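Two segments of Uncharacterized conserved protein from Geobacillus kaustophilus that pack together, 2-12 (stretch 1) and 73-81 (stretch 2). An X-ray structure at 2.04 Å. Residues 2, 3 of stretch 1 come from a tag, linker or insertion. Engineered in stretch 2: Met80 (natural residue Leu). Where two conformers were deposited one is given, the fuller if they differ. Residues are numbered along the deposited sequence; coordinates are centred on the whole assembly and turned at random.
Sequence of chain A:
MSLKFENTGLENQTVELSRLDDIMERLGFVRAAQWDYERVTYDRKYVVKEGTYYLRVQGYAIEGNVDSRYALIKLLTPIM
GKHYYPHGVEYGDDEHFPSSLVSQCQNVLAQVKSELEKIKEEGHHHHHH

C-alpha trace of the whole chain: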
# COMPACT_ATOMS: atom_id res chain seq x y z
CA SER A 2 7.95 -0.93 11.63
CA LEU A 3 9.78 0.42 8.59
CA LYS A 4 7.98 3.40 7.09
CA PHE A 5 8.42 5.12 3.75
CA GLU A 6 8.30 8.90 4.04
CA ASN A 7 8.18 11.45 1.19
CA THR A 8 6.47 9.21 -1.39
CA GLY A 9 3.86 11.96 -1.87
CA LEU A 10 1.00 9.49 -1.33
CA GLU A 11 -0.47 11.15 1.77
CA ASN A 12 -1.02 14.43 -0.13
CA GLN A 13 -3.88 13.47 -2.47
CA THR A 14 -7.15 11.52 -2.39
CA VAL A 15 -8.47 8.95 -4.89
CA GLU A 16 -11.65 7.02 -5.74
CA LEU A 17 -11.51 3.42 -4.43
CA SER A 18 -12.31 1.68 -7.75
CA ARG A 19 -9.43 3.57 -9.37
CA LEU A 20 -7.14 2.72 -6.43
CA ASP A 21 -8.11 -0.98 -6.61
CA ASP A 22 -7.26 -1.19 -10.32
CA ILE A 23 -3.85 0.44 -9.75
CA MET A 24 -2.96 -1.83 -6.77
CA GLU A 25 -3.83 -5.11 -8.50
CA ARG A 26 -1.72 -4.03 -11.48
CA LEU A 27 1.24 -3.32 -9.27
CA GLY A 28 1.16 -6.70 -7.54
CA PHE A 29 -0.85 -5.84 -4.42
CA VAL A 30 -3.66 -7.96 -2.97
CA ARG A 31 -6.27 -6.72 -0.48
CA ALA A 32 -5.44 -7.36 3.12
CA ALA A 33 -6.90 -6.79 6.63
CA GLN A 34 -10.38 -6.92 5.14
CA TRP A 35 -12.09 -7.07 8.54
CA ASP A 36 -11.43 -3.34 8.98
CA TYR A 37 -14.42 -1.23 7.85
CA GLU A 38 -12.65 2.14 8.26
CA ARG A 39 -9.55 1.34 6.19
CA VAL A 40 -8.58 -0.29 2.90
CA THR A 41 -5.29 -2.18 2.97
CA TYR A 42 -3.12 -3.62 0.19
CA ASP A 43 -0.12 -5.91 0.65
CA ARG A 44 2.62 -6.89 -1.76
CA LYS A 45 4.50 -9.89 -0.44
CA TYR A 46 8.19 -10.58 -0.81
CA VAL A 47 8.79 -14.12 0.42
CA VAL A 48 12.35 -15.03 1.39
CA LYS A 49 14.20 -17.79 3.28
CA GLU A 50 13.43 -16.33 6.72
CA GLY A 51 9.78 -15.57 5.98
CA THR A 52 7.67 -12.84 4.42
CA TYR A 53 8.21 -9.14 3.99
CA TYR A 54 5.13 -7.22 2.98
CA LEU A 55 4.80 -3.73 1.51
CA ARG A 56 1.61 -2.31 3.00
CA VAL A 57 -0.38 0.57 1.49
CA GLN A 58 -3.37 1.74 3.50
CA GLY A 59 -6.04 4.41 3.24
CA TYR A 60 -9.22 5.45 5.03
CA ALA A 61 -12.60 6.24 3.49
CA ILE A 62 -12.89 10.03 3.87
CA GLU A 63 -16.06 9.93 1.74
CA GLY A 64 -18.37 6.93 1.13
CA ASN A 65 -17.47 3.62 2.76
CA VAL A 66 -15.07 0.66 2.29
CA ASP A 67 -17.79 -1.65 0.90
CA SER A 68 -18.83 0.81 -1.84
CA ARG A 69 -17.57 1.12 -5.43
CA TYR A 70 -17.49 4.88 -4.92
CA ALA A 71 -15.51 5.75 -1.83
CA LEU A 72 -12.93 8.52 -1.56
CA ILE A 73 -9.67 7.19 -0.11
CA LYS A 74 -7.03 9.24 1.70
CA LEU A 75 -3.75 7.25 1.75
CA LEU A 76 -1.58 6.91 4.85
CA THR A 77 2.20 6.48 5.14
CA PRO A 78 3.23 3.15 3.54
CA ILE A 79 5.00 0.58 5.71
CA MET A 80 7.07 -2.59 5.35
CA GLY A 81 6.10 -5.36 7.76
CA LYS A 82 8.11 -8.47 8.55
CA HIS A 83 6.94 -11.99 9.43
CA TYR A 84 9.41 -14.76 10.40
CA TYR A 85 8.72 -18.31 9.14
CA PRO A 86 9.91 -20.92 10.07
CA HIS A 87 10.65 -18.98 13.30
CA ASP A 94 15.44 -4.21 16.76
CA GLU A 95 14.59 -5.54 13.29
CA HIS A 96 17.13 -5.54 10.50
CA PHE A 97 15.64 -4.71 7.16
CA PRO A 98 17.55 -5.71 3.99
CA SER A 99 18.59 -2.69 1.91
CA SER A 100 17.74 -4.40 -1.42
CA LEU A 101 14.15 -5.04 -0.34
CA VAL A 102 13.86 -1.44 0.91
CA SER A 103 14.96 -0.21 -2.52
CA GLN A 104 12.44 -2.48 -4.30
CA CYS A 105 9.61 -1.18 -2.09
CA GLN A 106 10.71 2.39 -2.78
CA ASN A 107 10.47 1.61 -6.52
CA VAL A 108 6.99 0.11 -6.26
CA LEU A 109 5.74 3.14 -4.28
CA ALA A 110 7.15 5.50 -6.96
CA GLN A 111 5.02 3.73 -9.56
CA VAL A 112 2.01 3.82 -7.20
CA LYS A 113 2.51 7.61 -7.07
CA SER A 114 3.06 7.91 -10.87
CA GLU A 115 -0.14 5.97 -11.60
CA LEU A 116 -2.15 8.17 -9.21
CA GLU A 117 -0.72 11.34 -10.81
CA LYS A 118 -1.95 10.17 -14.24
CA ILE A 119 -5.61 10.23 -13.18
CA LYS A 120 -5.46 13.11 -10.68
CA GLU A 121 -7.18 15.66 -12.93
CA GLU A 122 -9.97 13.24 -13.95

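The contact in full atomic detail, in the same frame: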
# COMPACT_ATOMS: atom_id res chain seq x y z
N SER A 2 7.74 -2.27 11.00
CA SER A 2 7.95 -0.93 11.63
C SER A 2 8.76 0.02 10.75
O SER A 2 9.02 1.17 11.13
CB SER A 2 8.61 -1.06 13.01
OG SER A 2 7.75 -0.56 14.02
N LEU A 3 9.13 -0.45 9.56
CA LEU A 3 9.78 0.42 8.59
C LEU A 3 8.71 1.22 7.88
O LEU A 3 7.73 0.67 7.43
CB LEU A 3 10.57 -0.39 7.57
CG LEU A 3 11.48 0.43 6.66
CD1 LEU A 3 12.62 1.07 7.44
CD2 LEU A 3 12.03 -0.45 5.59
N LYS A 4 8.91 2.53 7.79
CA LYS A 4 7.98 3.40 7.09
C LYS A 4 8.67 4.00 5.88
O LYS A 4 9.90 4.06 5.83
CB LYS A 4 7.45 4.51 8.01
CG LYS A 4 6.71 3.99 9.24
CD LYS A 4 5.84 5.05 9.88
CE LYS A 4 4.42 5.02 9.35
NZ LYS A 4 3.50 5.88 10.15
N PHE A 5 7.88 4.43 4.90
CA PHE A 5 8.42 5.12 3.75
C PHE A 5 7.84 6.53 3.68
O PHE A 5 6.67 6.73 3.34
CB PHE A 5 8.13 4.36 2.46
CG PHE A 5 8.67 2.96 2.45
CD1 PHE A 5 9.95 2.70 1.96
CD2 PHE A 5 7.91 1.90 2.93
CE1 PHE A 5 10.46 1.42 1.97
CE2 PHE A 5 8.40 0.62 2.94
CZ PHE A 5 9.68 0.38 2.46
N GLU A 6 8.67 7.49 4.05
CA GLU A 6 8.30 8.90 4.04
C GLU A 6 8.59 9.52 2.68
O GLU A 6 9.37 8.98 1.89
CB GLU A 6 9.05 9.67 5.14
CG GLU A 6 8.90 9.11 6.56
CD GLU A 6 7.50 9.28 7.16
OE1 GLU A 6 6.75 10.17 6.72
OE2 GLU A 6 7.17 8.51 8.09
N ASN A 7 7.95 10.66 2.41
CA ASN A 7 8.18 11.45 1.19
C ASN A 7 7.91 10.74 -0.14
O ASN A 7 8.55 11.03 -1.15
CB ASN A 7 9.58 12.09 1.18
CG ASN A 7 9.90 12.80 2.48
OD1 ASN A 7 9.22 13.75 2.87
ND2 ASN A 7 10.95 12.35 3.15
N THR A 8 6.94 9.82 -0.15
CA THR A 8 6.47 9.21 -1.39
C THR A 8 5.48 10.14 -2.11
O THR A 8 5.24 10.00 -3.31
CB THR A 8 5.75 7.87 -1.13
OG1 THR A 8 4.58 8.11 -0.33
CG2 THR A 8 6.68 6.86 -0.44
N GLY A 9 4.89 11.07 -1.36
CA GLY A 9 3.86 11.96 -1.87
C GLY A 9 2.43 11.43 -1.78
O GLY A 9 1.48 12.13 -2.13
N LEU A 10 2.29 10.19 -1.30
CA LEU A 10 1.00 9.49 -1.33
C LEU A 10 -0.04 10.08 -0.39
O LEU A 10 -1.24 10.07 -0.70
CB LEU A 10 1.18 7.98 -1.07
CG LEU A 10 1.94 7.21 -2.16
CD1 LEU A 10 2.02 5.72 -1.84
CD2 LEU A 10 1.29 7.41 -3.51
N GLU A 11 0.42 10.62 0.73
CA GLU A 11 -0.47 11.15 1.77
C GLU A 11 -1.07 12.51 1.41
O GLU A 11 -1.87 13.05 2.17
CB GLU A 11 0.27 11.26 3.11
CG GLU A 11 1.08 10.04 3.55
CD GLU A 11 2.56 10.13 3.18
OE1 GLU A 11 2.89 10.58 2.07
OE2 GLU A 11 3.41 9.74 4.01
N ASN A 12 -0.68 13.06 0.25
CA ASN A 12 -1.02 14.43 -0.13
C ASN A 12 -2.20 14.57 -1.10
O ASN A 12 -2.63 15.69 -1.40
CB ASN A 12 0.21 15.16 -0.71
CG ASN A 12 1.36 15.26 0.28
OD1 ASN A 12 1.16 15.42 1.49
ND2 ASN A 12 2.59 15.18 -0.23
N ILE A 73 -10.71 7.74 -0.97
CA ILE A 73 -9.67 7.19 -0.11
C ILE A 73 -8.53 8.19 0.10
O ILE A 73 -7.96 8.71 -0.86
CB ILE A 73 -9.14 5.82 -0.66
CG1 ILE A 73 -10.29 4.82 -0.89
CG2 ILE A 73 -8.06 5.21 0.25
CD1 ILE A 73 -11.17 4.51 0.35
N LYS A 74 -8.22 8.47 1.36
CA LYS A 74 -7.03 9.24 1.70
C LYS A 74 -5.94 8.27 2.19
O LYS A 74 -6.11 7.61 3.22
CB LYS A 74 -7.36 10.33 2.73
CG LYS A 74 -6.26 11.37 2.98
CD LYS A 74 -5.20 10.87 3.97
CE LYS A 74 -4.13 11.90 4.26
NZ LYS A 74 -2.96 11.25 4.91
N LEU A 75 -4.83 8.19 1.46
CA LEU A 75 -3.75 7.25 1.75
C LEU A 75 -2.88 7.69 2.92
O LEU A 75 -2.59 8.87 3.10
CB LEU A 75 -2.88 7.01 0.52
CG LEU A 75 -3.48 6.41 -0.76
CD1 LEU A 75 -2.45 6.45 -1.85
CD2 LEU A 75 -3.95 4.98 -0.56
N LEU A 76 -2.45 6.70 3.70
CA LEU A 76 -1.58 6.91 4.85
C LEU A 76 -0.14 6.58 4.47
O LEU A 76 0.12 6.17 3.34
CB LEU A 76 -2.05 6.04 6.02
CG LEU A 76 -3.51 6.26 6.48
CD1 LEU A 76 -3.99 5.08 7.30
CD2 LEU A 76 -3.67 7.56 7.27
N THR A 77 0.79 6.76 5.40
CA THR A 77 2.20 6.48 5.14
C THR A 77 2.41 4.97 4.96
O THR A 77 2.02 4.19 5.84
CB THR A 77 3.08 7.04 6.27
OG1 THR A 77 2.83 8.45 6.39
CG2 THR A 77 4.57 6.82 5.99
N PRO A 78 2.98 4.57 3.80
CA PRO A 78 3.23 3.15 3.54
C PRO A 78 4.26 2.56 4.49
O PRO A 78 5.17 3.27 4.92
CB PRO A 78 3.77 3.14 2.11
CG PRO A 78 3.29 4.43 1.52
CD PRO A 78 3.39 5.40 2.66
N ILE A 79 4.09 1.28 4.82
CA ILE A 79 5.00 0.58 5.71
C ILE A 79 5.52 -0.71 5.10
O ILE A 79 4.94 -1.22 4.14
CB ILE A 79 4.38 0.30 7.12
CG1 ILE A 79 3.17 -0.64 7.03
CG2 ILE A 79 4.00 1.59 7.83
CD1 ILE A 79 3.05 -1.59 8.21
N MET A 80 6.63 -1.22 5.65
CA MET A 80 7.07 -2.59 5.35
C MET A 80 7.04 -3.42 6.63
O MET A 80 7.79 -3.15 7.57
CB MET A 80 8.47 -2.64 4.74
CG MET A 80 8.70 -3.87 3.85
SD MET A 80 10.40 -4.23 3.37
CE MET A 80 11.08 -2.67 2.94
N GLY A 81 6.16 -4.41 6.65
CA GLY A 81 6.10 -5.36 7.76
C GLY A 81 6.97 -6.59 7.52
O GLY A 81 7.36 -6.87 6.38
O HOH W 1 1.29 4.55 8.30

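Ile73 opens stretch 2 beyond the reach of stretch 1, so the contact starts at Lys74, whose side chain runs forward along its own strand: NZ donates to Leu75 O at 3.0 Å, and Lys74 CE lies 3.3 Å from Glu11 O. Leu75 points toward the other stretch and packs CD1 against Leu10 CB at 4.0 Å, while its carbonyl O receives the CA-H of Glu11 (CA to O, 3.4 Å). Leu76 turns its side chain away and contributes little beyond backbone. Thr77 works with both branches: OG1 donates to Glu11 OE2 at 2.8 Å, and the methyl CG2 lies 3.4 Å from Phe5 O. A water links Thr77 O (2.6 Å) to Lys4 NZ (3.2 Å, weak).

Pro78 has no amide hydrogen to give, but its O accepts from Phe5 N at 2.9 Å, and its ring carbon CG meets Leu10 CD1 at 3.8 Å. From here a short antiparallel pairing takes over. Ile79 sits opposite Lys4 in a non-hydrogen-bonded pair, their side chains sharing a face, with CG2 3.8 Å from Lys4 CE. Engineered Met80 pairs with tag-derived Leu3, N donating to Leu3 O at 2.8 Å; on the other face its CE reaches Leu3 CD2 at 3.6 Å and the Phe5 ring edge at CZ, 3.4 Å. Gly81 adds almost nothing.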